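Local coordinates for protein putative peptidase M23 (Pseudomonas aeruginosa PAO1, PDB 2HSI) that binds a zinc ion and is probably a metalloendopeptidase of the M23 family, although its function has not been established, at residues P51-Q56 with W70-G75. Sequence-based numbering, arbitrary orientation.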
ATOM      1  N   PRO A  51      17.461  -2.543 -11.522  1.00 20.54           N
ATOM      2  CA  PRO A  51      16.899  -3.820 -11.903  1.00 16.91           C
ATOM      3  C   PRO A  51      15.380  -3.791 -11.755  1.00 14.69           C
ATOM      4  O   PRO A  51      14.837  -2.907 -11.080  1.00 15.18           O
ATOM      5  CB  PRO A  51      17.510  -4.777 -10.884  1.00 14.49           C
ATOM      6  CG  PRO A  51      17.712  -3.967  -9.672  1.00 15.11           C
ATOM      7  CD  PRO A  51      17.981  -2.557 -10.144  1.00 18.79           C
ATOM      8  N   ARG A  52      14.711  -4.764 -12.353  1.00 14.13           N
ATOM      9  CA  ARG A  52      13.293  -4.978 -12.080  1.00 17.14           C
ATOM     10  C   ARG A  52      13.162  -6.255 -11.237  1.00 15.99           C
ATOM     11  O   ARG A  52      13.978  -7.166 -11.351  1.00 17.76           O
ATOM     12  CB  ARG A  52      12.508  -5.129 -13.375  1.00 15.32           C
ATOM     13  CG  ARG A  52      12.261  -3.836 -14.131  1.00 23.44           C
ATOM     14  CD  ARG A  52      11.242  -4.076 -15.249  1.00 22.78           C
ATOM     15  NE  ARG A  52      10.689  -2.829 -15.775  1.00 37.04           N
ATOM     16  CZ  ARG A  52      10.982  -2.311 -16.969  1.00 50.15           C
ATOM     17  NH1 ARG A  52      11.820  -2.930 -17.791  1.00 40.95           N
ATOM     18  NH2 ARG A  52      10.426  -1.169 -17.348  1.00 60.80           N
ATOM     19  N   ALA A  53      12.146  -6.307 -10.385  1.00 16.96           N
ATOM     20  CA  ALA A  53      11.952  -7.468  -9.513  1.00 13.17           C
ATOM     21  C   ALA A  53      10.487  -7.874  -9.518  1.00 17.82           C
ATOM     22  O   ALA A  53       9.619  -7.037  -9.726  1.00 15.29           O
ATOM     23  CB  ALA A  53      12.413  -7.158  -8.104  1.00 15.98           C
ATOM     24  N   PHE A  54      10.232  -9.164  -9.297  1.00 16.92           N
ATOM     25  CA  PHE A  54       8.890  -9.746  -9.365  1.00 17.79           C
ATOM     26  C   PHE A  54       8.733 -10.744  -8.229  1.00 14.21           C
ATOM     27  O   PHE A  54       9.635 -11.553  -7.986  1.00 14.35           O
ATOM     28  CB  PHE A  54       8.659 -10.463 -10.704  1.00 20.79           C
ATOM     29  CG  PHE A  54       8.611  -9.545 -11.891  1.00 17.90           C
ATOM     30  CD1 PHE A  54       7.395  -9.039 -12.338  1.00 19.88           C
ATOM     31  CD2 PHE A  54       9.781  -9.187 -12.569  1.00 18.36           C
ATOM     32  CE1 PHE A  54       7.343  -8.193 -13.434  1.00 20.87           C
ATOM     33  CE2 PHE A  54       9.736  -8.335 -13.651  1.00 19.00           C
ATOM     34  CZ  PHE A  54       8.519  -7.840 -14.087  1.00 20.06           C
ATOM     35  N   TYR A  55       7.599 -10.669  -7.536  1.00 18.92           N
ATOM     36  CA  TYR A  55       7.236 -11.644  -6.501  1.00 13.87           C
ATOM     37  C   TYR A  55       5.862 -12.217  -6.792  1.00 21.74           C
ATOM     38  O   TYR A  55       4.882 -11.471  -6.891  1.00 17.68           O
ATOM     39  CB  TYR A  55       7.259 -10.990  -5.120  1.00 13.38           C
ATOM     40  CG  TYR A  55       6.832 -11.893  -3.972  1.00 18.90           C
ATOM     41  CD1 TYR A  55       7.484 -13.118  -3.730  1.00 17.13           C
ATOM     42  CD2 TYR A  55       5.809 -11.506  -3.102  1.00 23.48           C
ATOM     43  CE1 TYR A  55       7.105 -13.937  -2.671  1.00 21.89           C
ATOM     44  CE2 TYR A  55       5.427 -12.313  -2.040  1.00 19.57           C
ATOM     45  CZ  TYR A  55       6.077 -13.527  -1.829  1.00 24.87           C
ATOM     46  OH  TYR A  55       5.697 -14.315  -0.774  1.00 22.97           O
ATOM     47  N   GLN A  56       5.808 -13.546  -6.937  1.00 23.29           N
ATOM     48  CA  GLN A  56       4.594 -14.274  -7.351  1.00 25.01           C
ATOM     49  C   GLN A  56       4.022 -13.741  -8.677  1.00 24.76           C
ATOM     50  O   GLN A  56       2.806 -13.690  -8.867  1.00 28.52           O
ATOM     51  CB  GLN A  56       3.541 -14.279  -6.219  1.00 22.70           C
ATOM     52  CG  GLN A  56       4.099 -14.753  -4.858  1.00 29.39           C
ATOM     53  CD  GLN A  56       3.146 -14.561  -3.675  1.00 32.46           C
ATOM     54  OE1 GLN A  56       2.480 -13.534  -3.543  1.00 33.91           O
ATOM     55  NE2 GLN A  56       3.115 -15.546  -2.789  1.00 28.58           N
ATOM     56  N   TRP A  70      20.783  -1.630  -4.621  1.00 15.68           N
ATOM     57  CA  TRP A  70      19.389  -1.842  -4.982  1.00 20.60           C
ATOM     58  C   TRP A  70      18.727  -2.883  -4.087  1.00 18.19           C
ATOM     59  O   TRP A  70      19.242  -4.000  -3.889  1.00 17.49           O
ATOM     60  CB  TRP A  70      19.258  -2.245  -6.446  1.00 16.87           C
ATOM     61  CG  TRP A  70      19.602  -1.163  -7.425  1.00 16.06           C
ATOM     62  CD1 TRP A  70      20.715  -1.103  -8.230  1.00 18.40           C
ATOM     63  CD2 TRP A  70      18.818   0.006  -7.736  1.00 15.68           C
ATOM     64  NE1 TRP A  70      20.668   0.035  -9.012  1.00 21.59           N
ATOM     65  CE2 TRP A  70      19.515   0.726  -8.733  1.00 15.07           C
ATOM     66  CE3 TRP A  70      17.585   0.503  -7.280  1.00 15.86           C
ATOM     67  CZ2 TRP A  70      19.026   1.935  -9.271  1.00 15.07           C
ATOM     68  CZ3 TRP A  70      17.101   1.702  -7.816  1.00 20.10           C
ATOM     69  CH2 TRP A  70      17.829   2.404  -8.796  1.00 18.11           C
ATOM     70  N   ILE A  71      17.584  -2.501  -3.534  1.00 16.10           N
ATOM     71  CA  ILE A  71      16.810  -3.396  -2.681  1.00 18.53           C
ATOM     72  C   ILE A  71      15.375  -3.465  -3.208  1.00 19.20           C
ATOM     73  O   ILE A  71      14.883  -2.507  -3.807  1.00 17.02           O
ATOM     74  CB  ILE A  71      16.828  -2.951  -1.181  1.00 16.36           C
ATOM     75  CG1 ILE A  71      16.492  -1.460  -1.046  1.00 17.74           C
ATOM     76  CG2 ILE A  71      18.183  -3.265  -0.516  1.00 17.82           C
ATOM     77  CD1 ILE A  71      16.149  -1.002   0.365  1.00 26.37           C
ATOM     78  N   ALA A  72      14.726  -4.613  -3.021  1.00 17.06           N
ATOM     79  CA  ALA A  72      13.276  -4.703  -3.227  1.00 14.69           C
ATOM     80  C   ALA A  72      12.559  -4.562  -1.884  1.00 16.70           C
ATOM     81  O   ALA A  72      13.030  -5.062  -0.854  1.00 17.25           O
ATOM     82  CB  ALA A  72      12.904  -6.022  -3.899  1.00 15.48           C
ATOM     83  N   VAL A  73      11.423  -3.873  -1.891  1.00 17.98           N
ATOM     84  CA  VAL A  73      10.592  -3.707  -0.699  1.00 18.72           C
ATOM     85  C   VAL A  73       9.302  -4.435  -1.042  1.00 18.65           C
ATOM     86  O   VAL A  73       8.496  -3.941  -1.840  1.00 16.04           O
ATOM     87  CB  VAL A  73      10.354  -2.203  -0.359  1.00 14.71           C
ATOM     88  CG1 VAL A  73       9.417  -2.039   0.831  1.00 18.55           C
ATOM     89  CG2 VAL A  73      11.678  -1.506  -0.058  1.00 18.57           C
ATOM     90  N   VAL A  74       9.151  -5.632  -0.469  1.00 16.90           N
ATOM     91  CA  VAL A  74       8.222  -6.648  -0.976  1.00 18.50           C
ATOM     92  C   VAL A  74       7.055  -6.819  -0.015  1.00 16.99           C
ATOM     93  O   VAL A  74       7.263  -7.085   1.169  1.00 18.10           O
ATOM     94  CB  VAL A  74       8.929  -8.040  -1.149  1.00 16.28           C
ATOM     95  CG1 VAL A  74       8.008  -9.058  -1.834  1.00 14.38           C
ATOM     96  CG2 VAL A  74      10.239  -7.921  -1.928  1.00 21.52           C
ATOM     97  N   GLY A  75       5.835  -6.668  -0.527  1.00 16.70           N
ATOM     98  CA  GLY A  75       4.633  -6.916   0.267  1.00 16.52           C
ATOM     99  C   GLY A  75       4.329  -8.407   0.319  1.00 17.32           C
ATOM    100  O   GLY A  75       4.327  -9.072  -0.716  1.00 18.79           O
TER
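Pro51 sets its CD over one face of the Trp70 indole, 3.5 Å from the centroid of the five-membered ring and 12° off the ring normal, a CH-pi contact. Pro51 CG lies further back, 4.0 Å from Trp70 CB. The indole NE1 donates a hydrogen bond to the backbone oxygen of Gly48, which should help fix how the ring is turned beneath the proline.

At the other end, the Tyr55 side chain can be followed outward. CB meets Val74 CG1, and CG, anti to the backbone N (chi1 177°), approaches the same methyl. CD2 comes closest, 3.5 Å from Val74 CG1, and also lies near the carbonyl oxygen of Gly75; CE2 is 3.7 Å from Gly75 O. The hydroxyl OH passes beyond both segments to a hydrogen bond with Gln85 OE1. Gln56 CG sits 3.7 Å above the centre of the tyrosine ring on one face.

Midway, Ala53 CB and Ala72 CB point toward the opposing strands and stand 4.4 Å apart. The CA atoms of Ala53 and Ala72 are 7.0 Å apart, the closest of the three facing pairs, and the small methyls fit there. Leu87 of strand 83-90 also touches Ala72.

The strand directions differ by 29°. Strands 52-55 and 70-75 both neighbour 58-64, yet their axes approach to 8.5 Å and their side chains meet across it, consistent with a sheet curved so that this face is concave. Such packing on one face of the six-stranded antiparallel sheet is consistent with the immunoglobulin-like beta folds of the E-set clan.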